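Local coordinates for secreted effector protein SifA (Salmonella typhimurium, PDB 3CXB) that alters host cell physiology after secretion into host cells, and is required for endosomal tubulation and the filaments that accompany intracellular Salmonella replication, at residues 47-52 / 70-75; 154-159 / 183-188; 141-146 / 167-172; 210-215 / 309-314; 216-221 / 316-321. One frame throughout, in Å; residues are numbered along the deposited sequence.

Interaction 1. Residues 47-52 / 70-75; sequences DRCLHE and FELKEL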
# COMPACT_ATOMS: atom_id res chain seq x y z
N ASP A 47 5.05 -12.52 17.25
CA ASP A 47 3.98 -13.22 17.93
C ASP A 47 2.72 -12.37 17.90
O ASP A 47 1.61 -12.87 17.68
CB ASP A 47 4.40 -13.52 19.37
CG ASP A 47 3.30 -14.19 20.17
OD1 ASP A 47 2.30 -13.53 20.49
OD2 ASP A 47 3.42 -15.39 20.49
N ARG A 48 2.88 -11.07 18.14
CA ARG A 48 1.74 -10.18 18.12
C ARG A 48 1.26 -10.03 16.68
O ARG A 48 0.07 -9.83 16.44
CB ARG A 48 2.09 -8.83 18.73
CG ARG A 48 0.99 -8.27 19.63
CD ARG A 48 0.57 -9.29 20.68
NE ARG A 48 -0.47 -8.78 21.58
CZ ARG A 48 -1.04 -9.50 22.54
NH1 ARG A 48 -0.68 -10.76 22.75
NH2 ARG A 48 -1.97 -8.95 23.31
N CYS A 49 2.18 -10.12 15.73
CA CYS A 49 1.82 -10.05 14.32
C CYS A 49 0.82 -11.16 14.01
O CYS A 49 -0.31 -10.92 13.58
CB CYS A 49 3.04 -10.25 13.44
SG CYS A 49 4.03 -8.80 13.15
N LEU A 50 1.26 -12.39 14.23
CA LEU A 50 0.44 -13.56 13.99
C LEU A 50 -0.91 -13.37 14.66
O LEU A 50 -1.96 -13.61 14.06
CB LEU A 50 1.12 -14.81 14.54
CG LEU A 50 2.37 -15.27 13.80
CD1 LEU A 50 3.13 -16.30 14.63
CD2 LEU A 50 1.96 -15.87 12.46
N HIS A 51 -0.88 -12.94 15.92
CA HIS A 51 -2.13 -12.76 16.63
C HIS A 51 -3.05 -11.83 15.89
O HIS A 51 -4.22 -12.16 15.67
CB HIS A 51 -1.91 -12.22 18.04
CG HIS A 51 -3.18 -11.91 18.75
ND1 HIS A 51 -3.82 -10.69 18.63
CD2 HIS A 51 -3.95 -12.66 19.57
CE1 HIS A 51 -4.92 -10.70 19.35
NE2 HIS A 51 -5.03 -11.88 19.93
N GLU A 52 -2.54 -10.66 15.50
CA GLU A 52 -3.38 -9.72 14.77
C GLU A 52 -3.89 -10.34 13.47
O GLU A 52 -5.02 -10.11 13.03
CB GLU A 52 -2.60 -8.45 14.42
CG GLU A 52 -3.38 -7.50 13.50
CD GLU A 52 -2.56 -6.31 13.04
OE1 GLU A 52 -3.04 -5.52 12.22
OE2 GLU A 52 -1.42 -6.17 13.52
N PHE A 70 5.27 -9.19 5.44
CA PHE A 70 6.63 -8.66 5.36
C PHE A 70 7.20 -8.19 6.69
O PHE A 70 8.41 -8.14 6.87
CB PHE A 70 6.69 -7.57 4.29
CG PHE A 70 6.55 -8.12 2.90
CD1 PHE A 70 7.63 -8.74 2.28
CD2 PHE A 70 5.34 -8.09 2.24
CE1 PHE A 70 7.48 -9.37 1.05
CE2 PHE A 70 5.19 -8.73 0.99
CZ PHE A 70 6.25 -9.35 0.39
N GLU A 71 6.35 -7.86 7.64
CA GLU A 71 6.88 -7.47 8.93
C GLU A 71 7.49 -8.76 9.48
O GLU A 71 8.52 -8.75 10.15
CB GLU A 71 5.76 -6.94 9.84
CG GLU A 71 5.45 -5.44 9.66
CD GLU A 71 4.19 -4.96 10.40
OE1 GLU A 71 4.03 -5.32 11.59
OE2 GLU A 71 3.38 -4.21 9.79
N LEU A 72 6.86 -9.88 9.18
CA LEU A 72 7.38 -11.15 9.65
C LEU A 72 8.70 -11.44 8.93
O LEU A 72 9.71 -11.73 9.57
CB LEU A 72 6.38 -12.27 9.39
CG LEU A 72 5.14 -12.25 10.28
CD1 LEU A 72 4.03 -13.09 9.68
CD2 LEU A 72 5.50 -12.77 11.69
N LYS A 73 8.68 -11.34 7.61
CA LYS A 73 9.87 -11.61 6.82
C LYS A 73 11.02 -10.73 7.31
O LYS A 73 12.13 -11.20 7.55
CB LYS A 73 9.60 -11.34 5.36
CG LYS A 73 10.74 -11.75 4.45
CD LYS A 73 10.42 -11.41 3.00
CE LYS A 73 11.62 -11.58 2.10
NZ LYS A 73 11.31 -10.97 0.77
N GLU A 74 10.73 -9.45 7.49
CA GLU A 74 11.72 -8.50 7.98
C GLU A 74 12.18 -8.88 9.40
O GLU A 74 13.34 -8.68 9.75
CB GLU A 74 11.14 -7.09 7.94
CG GLU A 74 12.15 -5.95 7.84
CD GLU A 74 12.99 -5.77 9.11
OE1 GLU A 74 12.42 -5.72 10.22
OE2 GLU A 74 14.24 -5.65 9.00
N LEU A 75 11.29 -9.44 10.21
CA LEU A 75 11.68 -9.81 11.58
C LEU A 75 12.54 -11.07 11.66
O LEU A 75 13.29 -11.26 12.62
CB LEU A 75 10.44 -10.03 12.46
CG LEU A 75 9.64 -8.79 12.86
CD1 LEU A 75 8.39 -9.21 13.63
CD2 LEU A 75 10.51 -7.86 13.70
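Apolar packing carries most of this contact between two nearly antiparallel helix segments, whose axes run at 163° and approach to 10.1 Å. Cys49 points straight across, with its CB 3.9 Å from Leu72 CD2. Its SG, anti to the carbonyl carbon (chi1 -84°), extends past Leu72 toward the next turn and lies 4.4 Å from Leu75 CD1. One residue further on, Leu50 leaves its helix obliquely and meets Leu72 tip to tip, CD2 to CD1 at 4.4 Å. Leu72 thus touches both residues, one with each methyl.

Polar and charged groups line one border. Glu71 CG stands beside its own backbone N and the extended chain brings OE1 to 3.8 Å from Cys49 SG, a contact of van der Waals length. Its stronger partner is Arg64, which forms salt bridges with both Glu71 OE2 and Glu52 OE1. Glu52 OE2 and Glu71 OE1 stay 5.8 Å apart, so the shared arginine probably offsets their repulsion.

Around this pair, helix 25-34 covers Leu50 with Trp27, Leu30 and Trp31, Phe38 packs on Leu72 and Leu75, and Phe84 of strand 84-87 touches Leu72.

Interaction 2. Residues 154-159 / 183-188; sequences EIVDYP and GYLYTE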
# COMPACT_ATOMS: atom_id res chain seq x y z
N GLU A 154 11.11 -7.15 -6.03
CA GLU A 154 12.19 -7.19 -5.05
C GLU A 154 12.95 -5.88 -4.88
O GLU A 154 13.73 -5.73 -3.95
CB GLU A 154 13.18 -8.31 -5.36
CG GLU A 154 14.30 -7.94 -6.32
CD GLU A 154 15.34 -9.05 -6.43
OE1 GLU A 154 15.03 -10.09 -7.05
OE2 GLU A 154 16.45 -8.87 -5.87
N ILE A 155 12.72 -4.93 -5.78
CA ILE A 155 13.38 -3.63 -5.66
C ILE A 155 12.79 -2.90 -4.46
O ILE A 155 13.47 -2.11 -3.82
CB ILE A 155 13.19 -2.78 -6.93
CG1 ILE A 155 14.11 -3.31 -8.02
CG2 ILE A 155 13.52 -1.31 -6.66
CD1 ILE A 155 15.56 -3.43 -7.55
N VAL A 156 11.53 -3.18 -4.16
CA VAL A 156 10.84 -2.60 -3.02
C VAL A 156 10.59 -3.68 -1.97
O VAL A 156 10.17 -3.39 -0.84
CB VAL A 156 9.50 -2.02 -3.44
CG1 VAL A 156 9.69 -0.76 -4.23
CG2 VAL A 156 8.75 -3.05 -4.26
N ASP A 157 10.88 -4.93 -2.34
CA ASP A 157 10.66 -6.11 -1.50
C ASP A 157 9.22 -6.08 -1.00
O ASP A 157 8.93 -6.11 0.20
CB ASP A 157 11.62 -6.14 -0.33
CG ASP A 157 11.47 -7.37 0.50
OD1 ASP A 157 10.78 -8.31 0.06
OD2 ASP A 157 12.04 -7.40 1.60
N TYR A 158 8.30 -6.04 -1.96
CA TYR A 158 6.89 -5.97 -1.66
C TYR A 158 6.17 -6.07 -2.98
O TYR A 158 6.75 -5.74 -4.03
CB TYR A 158 6.58 -4.61 -1.06
CG TYR A 158 5.31 -4.57 -0.25
CD1 TYR A 158 5.31 -5.02 1.08
CD2 TYR A 158 4.13 -4.06 -0.77
CE1 TYR A 158 4.17 -4.94 1.86
CE2 TYR A 158 2.98 -3.98 0.00
CZ TYR A 158 3.00 -4.42 1.33
OH TYR A 158 1.88 -4.32 2.13
N PRO A 159 4.91 -6.53 -2.99
CA PRO A 159 4.25 -6.59 -4.29
C PRO A 159 3.85 -5.19 -4.71
O PRO A 159 3.50 -4.35 -3.87
CB PRO A 159 3.07 -7.51 -4.04
CG PRO A 159 2.79 -7.33 -2.60
CD PRO A 159 4.14 -7.26 -1.97
N GLY A 183 10.39 -0.21 -13.70
CA GLY A 183 11.58 0.17 -14.44
C GLY A 183 12.16 1.48 -13.95
O GLY A 183 13.36 1.57 -13.72
N TYR A 184 11.32 2.49 -13.79
CA TYR A 184 11.78 3.80 -13.32
C TYR A 184 12.62 3.65 -12.06
O TYR A 184 13.43 4.51 -11.76
CB TYR A 184 10.59 4.70 -13.02
CG TYR A 184 9.86 5.18 -14.25
CD1 TYR A 184 10.37 6.22 -15.03
CD2 TYR A 184 8.65 4.61 -14.64
CE1 TYR A 184 9.70 6.67 -16.18
CE2 TYR A 184 7.97 5.05 -15.78
CZ TYR A 184 8.50 6.08 -16.55
OH TYR A 184 7.79 6.50 -17.66
N LEU A 185 12.42 2.56 -11.34
CA LEU A 185 13.17 2.33 -10.11
C LEU A 185 14.46 1.57 -10.41
O LEU A 185 15.46 1.72 -9.70
CB LEU A 185 12.33 1.52 -9.11
CG LEU A 185 11.12 2.17 -8.45
CD1 LEU A 185 10.06 2.43 -9.48
CD2 LEU A 185 10.58 1.25 -7.38
N TYR A 186 14.42 0.75 -11.45
CA TYR A 186 15.60 -0.01 -11.84
C TYR A 186 16.57 0.90 -12.57
O TYR A 186 17.79 0.73 -12.48
CB TYR A 186 15.19 -1.19 -12.73
CG TYR A 186 15.07 -2.48 -11.96
CD1 TYR A 186 16.18 -3.05 -11.35
CD2 TYR A 186 13.85 -3.15 -11.87
CE1 TYR A 186 16.09 -4.26 -10.67
CE2 TYR A 186 13.75 -4.36 -11.19
CZ TYR A 186 14.87 -4.91 -10.59
OH TYR A 186 14.79 -6.10 -9.91
N THR A 187 16.03 1.88 -13.28
CA THR A 187 16.84 2.84 -14.01
C THR A 187 17.49 3.78 -12.99
O THR A 187 18.59 4.28 -13.21
CB THR A 187 15.99 3.64 -15.01
OG1 THR A 187 16.84 4.49 -15.79
CG2 THR A 187 14.96 4.48 -14.29
N GLU A 188 16.80 3.99 -11.88
CA GLU A 188 17.30 4.85 -10.80
C GLU A 188 18.16 4.00 -9.88
O GLU A 188 18.86 4.53 -9.01
CB GLU A 188 16.12 5.44 -10.02
CG GLU A 188 15.41 6.58 -10.72
CD GLU A 188 16.01 7.93 -10.39
OE1 GLU A 188 15.55 8.94 -10.97
OE2 GLU A 188 16.93 7.97 -9.55
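The hairpin turn between strands 145-153 and 158-167 rests here on the C-terminal part of helix 180-187. Asp157, with left-handed backbone angles (phi 52°, psi 57°), and Tyr158 stand together opposite a single residue of the neighbouring strand, which makes a G1 beta bulge where the turn re-enters the sheet. The residues just before this bulge provide the contact.

Ile155 is the central side chain and divides its two branches between neighbouring residues of the helix. CG1, anti to the carbonyl carbon, lies over one face of the Tyr186 ring in a CH-pi contact 23° off the ring normal, displaced toward the rim on the phenol side; CD1 continues across the same face. Exact heights above the ring carry little weight at this resolution, but the placement over the face is clear. CG2, anti to the backbone N, takes the other side and lies 3.9 Å from Leu185 CB as the two chains slide past each other in opposite directions. Leu185 then reaches beyond it, its CD2 3.8 Å from Val156 CG1, where the two side chains cross at about a right angle. At the outer border Glu154 CG comes to 4.1 Å of Tyr186 OH.

The inner end of this patch continues into the fold: Leu185 also touches Met261 of helix 258-267, and Val156 touches Ile302 of helix 283-303. Without any polar bond between the segments, the geometry is that of a beta-hairpin turn with a G1 bulge, packed through aliphatic branches on a leucine and a tyrosine ring of an adjacent helix.

Interaction 3. Residues 141-146 / 167-172; sequences HPQMTA and NPAGAP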
# COMPACT_ATOMS: atom_id res chain seq x y z
N HIS A 141 -17.33 6.23 -8.83
CA HIS A 141 -17.95 6.05 -10.13
C HIS A 141 -18.75 4.76 -10.12
O HIS A 141 -18.18 3.66 -10.07
CB HIS A 141 -16.91 6.01 -11.23
CG HIS A 141 -16.13 7.28 -11.36
ND1 HIS A 141 -16.73 8.49 -11.61
CD2 HIS A 141 -14.80 7.52 -11.26
CE1 HIS A 141 -15.80 9.44 -11.65
NE2 HIS A 141 -14.62 8.87 -11.44
N PRO A 142 -20.08 4.87 -10.15
CA PRO A 142 -21.04 3.77 -10.14
C PRO A 142 -20.96 2.85 -11.36
O PRO A 142 -20.74 1.65 -11.23
CB PRO A 142 -22.38 4.48 -10.04
CG PRO A 142 -22.13 5.75 -10.80
CD PRO A 142 -20.79 6.16 -10.25
N GLN A 143 -21.15 3.42 -12.54
CA GLN A 143 -21.12 2.64 -13.77
C GLN A 143 -19.70 2.36 -14.25
O GLN A 143 -19.44 2.35 -15.45
CB GLN A 143 -21.90 3.37 -14.87
CG GLN A 143 -23.40 3.16 -14.81
CD GLN A 143 -23.89 2.20 -15.88
OE1 GLN A 143 -23.40 1.07 -15.99
NE2 GLN A 143 -24.87 2.64 -16.66
N MET A 144 -18.79 2.13 -13.31
CA MET A 144 -17.41 1.85 -13.69
C MET A 144 -16.65 1.11 -12.60
O MET A 144 -16.71 1.48 -11.42
CB MET A 144 -16.69 3.17 -14.01
CG MET A 144 -15.26 2.99 -14.47
SD MET A 144 -15.16 2.06 -16.01
CE MET A 144 -15.03 3.41 -17.21
N THR A 145 -15.94 0.06 -12.99
CA THR A 145 -15.16 -0.72 -12.05
C THR A 145 -13.72 -0.74 -12.53
O THR A 145 -13.46 -0.69 -13.73
CB THR A 145 -15.64 -2.17 -11.95
OG1 THR A 145 -17.02 -2.19 -11.61
CG2 THR A 145 -14.87 -2.92 -10.87
N ALA A 146 -12.79 -0.82 -11.59
CA ALA A 146 -11.37 -0.84 -11.91
C ALA A 146 -10.59 -1.40 -10.74
O ALA A 146 -10.71 -0.92 -9.62
CB ALA A 146 -10.89 0.57 -12.21
N ASN A 167 -13.11 -1.93 -16.31
CA ASN A 167 -14.31 -2.58 -16.79
C ASN A 167 -15.40 -1.53 -17.06
O ASN A 167 -16.26 -1.29 -16.22
CB ASN A 167 -14.80 -3.60 -15.76
CG ASN A 167 -15.79 -4.58 -16.35
OD1 ASN A 167 -16.81 -4.19 -16.94
ND2 ASN A 167 -15.50 -5.87 -16.21
N PRO A 168 -15.35 -0.89 -18.23
CA PRO A 168 -16.34 0.14 -18.58
C PRO A 168 -17.71 -0.46 -18.81
O PRO A 168 -17.88 -1.68 -18.82
CB PRO A 168 -15.75 0.75 -19.85
CG PRO A 168 -15.09 -0.42 -20.50
CD PRO A 168 -14.39 -1.08 -19.33
N ALA A 169 -18.70 0.40 -19.00
CA ALA A 169 -20.07 -0.03 -19.24
C ALA A 169 -20.41 0.16 -20.72
O ALA A 169 -21.09 1.12 -21.09
CB ALA A 169 -21.04 0.77 -18.37
N GLY A 170 -19.92 -0.75 -21.55
CA GLY A 170 -20.19 -0.64 -22.97
C GLY A 170 -19.04 -1.13 -23.82
O GLY A 170 -19.13 -1.19 -25.04
N ALA A 171 -17.95 -1.50 -23.15
CA ALA A 171 -16.77 -2.01 -23.83
C ALA A 171 -16.15 -3.12 -22.99
O ALA A 171 -16.26 -3.13 -21.77
CB ALA A 171 -15.76 -0.89 -24.04
N PRO A 172 -15.48 -4.08 -23.65
CA PRO A 172 -14.85 -5.19 -22.94
C PRO A 172 -13.82 -4.73 -21.91
O PRO A 172 -13.42 -3.56 -21.90
CB PRO A 172 -14.23 -6.01 -24.07
CG PRO A 172 -13.90 -4.97 -25.09
CD PRO A 172 -15.14 -4.10 -25.08
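Thr145 O is the best-held polar atom, gripped by one donor of the facing segment: Asn167 N, 2.9 Å away. The bond is moderately bent, with an N-H...O angle of 141°, and the donor sits above the carbonyl plane, 28° out of it. Thr145 and Asn167 are an antiparallel hydrogen-bonded pair, with this bond between them and their CA atoms 5.2 Å apart. Both side chains lie on the same face of the sheet, where Thr145 CB and Asn167 CB meet at 4.2 Å.

Met144 packs beside the pair. Its CG is anti to the backbone N (chi1 -177°), and bends at chi2 and chi3 fold the thioether across the facing strand end. SD consequently lies near Pro168 CA and Asn167 O, while CE reaches Pro168 CB at 3.8 Å. Further from the sheet, Gln143 bends at chi2 and brings OE1 to 3.4 Å from Ala169 CB, a surface contact of polar atom on methyl.

Met144 also touches Met286 of helix 283-303, which joins this end of the hairpin to that helix. Strands 145-153 and 158-167 follow each other in the chain, so this is the open end of a beta hairpin, where pairing gives way to loop on both strands.

Interaction 4. Residues 210-215 / 309-314; sequences IQSGIE and AIQKMA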
# COMPACT_ATOMS: atom_id res chain seq x y z
N ILE A 210 -0.83 15.93 2.73
CA ILE A 210 -1.22 16.66 3.93
C ILE A 210 -1.94 17.94 3.54
O ILE A 210 -2.88 18.35 4.22
CB ILE A 210 -0.00 16.98 4.83
CG1 ILE A 210 0.59 15.68 5.38
CG2 ILE A 210 -0.45 17.85 5.99
CD1 ILE A 210 1.94 15.80 5.99
N GLN A 211 -1.51 18.56 2.45
CA GLN A 211 -2.17 19.78 2.00
C GLN A 211 -3.58 19.54 1.45
O GLN A 211 -4.50 20.30 1.73
CB GLN A 211 -1.32 20.49 0.94
CG GLN A 211 -0.44 21.58 1.52
CD GLN A 211 -1.24 22.64 2.28
OE1 GLN A 211 -2.16 23.25 1.73
NE2 GLN A 211 -0.89 22.86 3.54
N SER A 212 -3.75 18.47 0.67
CA SER A 212 -5.06 18.14 0.13
C SER A 212 -6.01 17.96 1.31
O SER A 212 -7.06 18.61 1.38
CB SER A 212 -4.99 16.86 -0.69
OG SER A 212 -3.91 16.93 -1.60
N GLY A 213 -5.63 17.10 2.25
CA GLY A 213 -6.47 16.90 3.41
C GLY A 213 -6.91 18.20 4.06
O GLY A 213 -8.07 18.36 4.45
N ILE A 214 -6.00 19.16 4.17
CA ILE A 214 -6.32 20.43 4.79
C ILE A 214 -7.37 21.16 3.97
O ILE A 214 -8.46 21.44 4.46
CB ILE A 214 -5.07 21.35 4.90
CG1 ILE A 214 -3.97 20.64 5.68
CG2 ILE A 214 -5.43 22.66 5.62
CD1 ILE A 214 -4.39 20.24 7.08
N GLU A 215 -7.03 21.46 2.73
CA GLU A 215 -7.93 22.17 1.83
C GLU A 215 -9.29 21.47 1.70
O GLU A 215 -10.32 22.11 1.54
CB GLU A 215 -7.28 22.31 0.46
CG GLU A 215 -5.93 23.01 0.48
CD GLU A 215 -5.26 23.01 -0.88
OE1 GLU A 215 -5.09 21.92 -1.47
OE2 GLU A 215 -4.90 24.11 -1.36
N ALA A 309 -3.66 7.42 5.00
CA ALA A 309 -3.70 7.44 6.45
C ALA A 309 -3.15 8.79 6.89
O ALA A 309 -3.68 9.41 7.80
CB ALA A 309 -2.86 6.33 7.02
N ILE A 310 -2.09 9.23 6.22
CA ILE A 310 -1.49 10.51 6.56
C ILE A 310 -2.47 11.65 6.28
O ILE A 310 -2.67 12.53 7.12
CB ILE A 310 -0.16 10.74 5.80
CG1 ILE A 310 0.95 9.90 6.45
CG2 ILE A 310 0.26 12.21 5.90
CD1 ILE A 310 0.65 8.44 6.57
N GLN A 311 -3.09 11.62 5.11
CA GLN A 311 -4.05 12.66 4.76
C GLN A 311 -5.12 12.76 5.83
O GLN A 311 -5.56 13.86 6.16
CB GLN A 311 -4.72 12.34 3.42
CG GLN A 311 -5.53 13.50 2.86
CD GLN A 311 -6.16 13.18 1.52
OE1 GLN A 311 -7.06 12.35 1.43
NE2 GLN A 311 -5.67 13.82 0.47
N LYS A 312 -5.52 11.62 6.40
CA LYS A 312 -6.56 11.63 7.43
C LYS A 312 -6.11 12.26 8.71
O LYS A 312 -6.83 13.09 9.27
CB LYS A 312 -7.06 10.22 7.74
CG LYS A 312 -7.88 9.59 6.63
CD LYS A 312 -8.36 8.19 7.03
CE LYS A 312 -9.04 7.48 5.86
NZ LYS A 312 -9.57 6.14 6.26
N MET A 313 -4.92 11.89 9.19
CA MET A 313 -4.45 12.45 10.44
C MET A 313 -4.28 13.96 10.27
O MET A 313 -4.42 14.74 11.22
CB MET A 313 -3.15 11.78 10.88
CG MET A 313 -1.97 12.03 10.01
SD MET A 313 -0.52 11.16 10.69
CE MET A 313 -0.00 12.30 11.95
N ALA A 314 -4.00 14.37 9.04
CA ALA A 314 -3.88 15.79 8.75
C ALA A 314 -5.28 16.40 8.91
O ALA A 314 -5.43 17.44 9.53
CB ALA A 314 -3.36 16.01 7.33
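The Gln311 carboxamide, the flat side-chain group at this crossing, is turned obliquely to the other helix. Gly213 N and CA lie on one side of the amide plane, well off the normal to its face, with Gly213 N 4.0 Å from Gln311 CD, while Ser212 CB stands nearer the edge direction. The group is carried there by a fully stretched chain: CG is anti to the backbone N (chi1 -169°), and Gln311 CG lies 3.6 Å from Gly213 CA. Ser212 OG does not depend on this neighbour, being hydrogen-bonded to Ala208 O one turn earlier.

Helices 197-220 and 307-324 come close together at this point. Their local axes approach to 7.8 Å at a crossing angle of -43°, and Ile210 CA and Gln311 CA are only 5.0 Å apart. Gly213 presents bare backbone and Ala314 a single methyl, consistent with so close a crossing. It belongs to the helical part of SifA's C-terminal half, whose fold resembles that of the bacterial exchange factor SopE.

Beside the glycine the contact is mainly aliphatic. Ile210 uses both branches: CG2, anti to the backbone N, meets Ala314 CB at 3.7 Å, and CG1, anti to the carbonyl carbon, crosses Ile310 obliquely with 3.5 Å to its CG2. A turn later Ile214 CD1 lies 3.9 Å from Ala314 O, with Ala314 CB further off at 4.4 Å, so that the Ala314 methyl meets both isoleucines of the other helix. Helix 228-241 covers this same side, with Thr238 and Met239 on Ile210 and Ala234 on Ile214.

Interaction 5. Residues 216-221 / 316-321; sequences KTTRIL and EQLTTL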
# COMPACT_ATOMS: atom_id res chain seq x y z
N LYS A 216 -9.27 20.14 1.77
CA LYS A 216 -10.48 19.35 1.66
C LYS A 216 -11.44 19.56 2.83
O LYS A 216 -12.59 19.94 2.65
CB LYS A 216 -10.12 17.86 1.55
CG LYS A 216 -11.31 16.92 1.42
CD LYS A 216 -10.88 15.47 1.28
CE LYS A 216 -12.09 14.53 1.12
NZ LYS A 216 -11.68 13.09 1.05
N THR A 217 -10.95 19.30 4.04
CA THR A 217 -11.76 19.47 5.24
C THR A 217 -12.24 20.91 5.38
O THR A 217 -13.32 21.16 5.92
CB THR A 217 -10.94 19.07 6.50
OG1 THR A 217 -10.48 17.72 6.36
CG2 THR A 217 -11.80 19.16 7.76
N THR A 218 -11.44 21.86 4.90
CA THR A 218 -11.79 23.28 4.98
C THR A 218 -13.01 23.61 4.12
O THR A 218 -13.87 24.39 4.51
CB THR A 218 -10.56 24.16 4.58
OG1 THR A 218 -9.52 23.97 5.54
CG2 THR A 218 -10.91 25.64 4.58
N ARG A 219 -13.07 22.99 2.95
CA ARG A 219 -14.18 23.18 2.04
C ARG A 219 -15.50 22.68 2.65
O ARG A 219 -16.44 23.46 2.84
CB ARG A 219 -13.91 22.45 0.72
CG ARG A 219 -12.91 23.16 -0.18
CD ARG A 219 -13.48 24.50 -0.66
NE ARG A 219 -12.52 25.32 -1.39
CZ ARG A 219 -11.44 25.87 -0.85
NH1 ARG A 219 -10.63 26.61 -1.60
NH2 ARG A 219 -11.16 25.69 0.43
N ILE A 220 -15.55 21.39 2.99
CA ILE A 220 -16.76 20.81 3.56
C ILE A 220 -17.17 21.52 4.84
O ILE A 220 -18.36 21.64 5.14
CB ILE A 220 -16.60 19.29 3.86
CG1 ILE A 220 -15.71 19.08 5.07
CG2 ILE A 220 -16.03 18.59 2.64
CD1 ILE A 220 -15.58 17.63 5.46
N LEU A 221 -16.19 21.98 5.60
CA LEU A 221 -16.49 22.69 6.84
C LEU A 221 -16.53 24.21 6.63
O LEU A 221 -16.35 24.97 7.59
CB LEU A 221 -15.45 22.35 7.90
CG LEU A 221 -15.41 20.91 8.38
CD1 LEU A 221 -14.31 20.76 9.38
CD2 LEU A 221 -16.74 20.54 8.98
N GLU A 316 -7.59 15.39 10.72
CA GLU A 316 -7.96 15.35 12.13
C GLU A 316 -7.20 16.39 12.91
O GLU A 316 -7.66 16.84 13.95
CB GLU A 316 -7.69 13.96 12.71
CG GLU A 316 -8.60 12.86 12.17
CD GLU A 316 -8.21 11.50 12.72
OE1 GLU A 316 -8.09 11.39 13.96
OE2 GLU A 316 -8.02 10.55 11.93
N GLN A 317 -6.04 16.78 12.40
CA GLN A 317 -5.25 17.80 13.06
C GLN A 317 -5.98 19.13 12.90
O GLN A 317 -6.22 19.86 13.86
CB GLN A 317 -3.85 17.91 12.44
CG GLN A 317 -2.79 17.08 13.17
CD GLN A 317 -2.53 17.59 14.58
OE1 GLN A 317 -2.07 16.85 15.45
NE2 GLN A 317 -2.83 18.87 14.80
N LEU A 318 -6.35 19.42 11.66
CA LEU A 318 -7.06 20.64 11.36
C LEU A 318 -8.29 20.78 12.27
O LEU A 318 -8.49 21.80 12.89
CB LEU A 318 -7.50 20.65 9.90
CG LEU A 318 -8.09 21.98 9.47
CD1 LEU A 318 -6.95 23.00 9.39
CD2 LEU A 318 -8.76 21.85 8.11
N THR A 319 -9.09 19.74 12.36
CA THR A 319 -10.28 19.82 13.18
C THR A 319 -9.97 19.92 14.66
O THR A 319 -10.61 20.69 15.38
CB THR A 319 -11.19 18.62 12.94
OG1 THR A 319 -10.50 17.41 13.29
CG2 THR A 319 -11.62 18.57 11.46
N THR A 320 -8.99 19.16 15.11
CA THR A 320 -8.61 19.17 16.51
C THR A 320 -8.04 20.54 16.91
O THR A 320 -8.34 21.08 17.98
CB THR A 320 -7.60 18.02 16.80
OG1 THR A 320 -7.39 17.90 18.22
CG2 THR A 320 -6.27 18.28 16.13
N LEU A 321 -7.22 21.12 16.05
CA LEU A 321 -6.67 22.42 16.37
C LEU A 321 -7.82 23.43 16.42
O LEU A 321 -7.95 24.17 17.40
CB LEU A 321 -5.64 22.85 15.33
CG LEU A 321 -4.26 22.21 15.43
CD1 LEU A 321 -3.37 22.71 14.28
CD2 LEU A 321 -3.64 22.55 16.79
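Van der Waals contacts, mostly between methyl groups, join the two helix segments, whose axes lie 10.2 Å apart at closest and diverge by 53°. Leu318 CD2 is the central atom. With CG anti to the backbone N (chi1 -172°), the leucine slides alongside Thr217 in the opposite direction, CD2 3.9 Å from Thr217 CB, and crosses Thr218 at about a right angle, CD2 3.4 Å from Thr218 OG1. Thr319 CG2 makes a second cluster: it approaches Thr217 CG2 to 3.8 Å and Leu221 CD1 to 4.0 Å, again with the chains crossing near a right angle. Thr217 therefore faces both residues of the other helix, while Leu221, where helical backbone angles end, adds the last methyl.

The hydroxyls bond within their own helices. Thr217 OG1 is hydrogen-bonded to Gly213 O, the carbonyl one turn earlier; with OG1 so held, Thr217 turns CG2 to the partner helix, while Thr218 OG1, bonded in the same way to Ile214 O, also lies against Leu318 CD2. Thr319 takes a different rotamer, OG1 between the backbone N and the carbonyl carbon (chi1 61°), and donates to Glu316 O at 3.0 Å. That carbonyl also accepts the helical bond from Thr320 N; the hydroxyl comes from above the carbonyl plane.

Ile226, from the loop before helix 228-241, touches both Leu221 and Leu318. The geometry is that of two obliquely crossing helices in the helical part of the fold, at the point where helix 197-220 ends and a residue of the following loop packs on both.

In the fold
Interactions 4 and 5 hold the same two helices, 197-220 and 307-324, with centres about 9 Å apart: the first is buried and tight around glycine and alanine, the second partly buried, wider and lined by threonine and leucine. Interaction 1 is also a buried helix pair, but nearly antiparallel and bordered by acidic groups. Interactions 2 and 3 are surface contacts at the two ends of one hairpin, the turn packing on a helix, the open end carrying the one hydrogen bond between paired segments. Interactions 1 and 2 touch through the Lys73-Asp157 salt bridge and Phe70 packing on Tyr158 and Pro159.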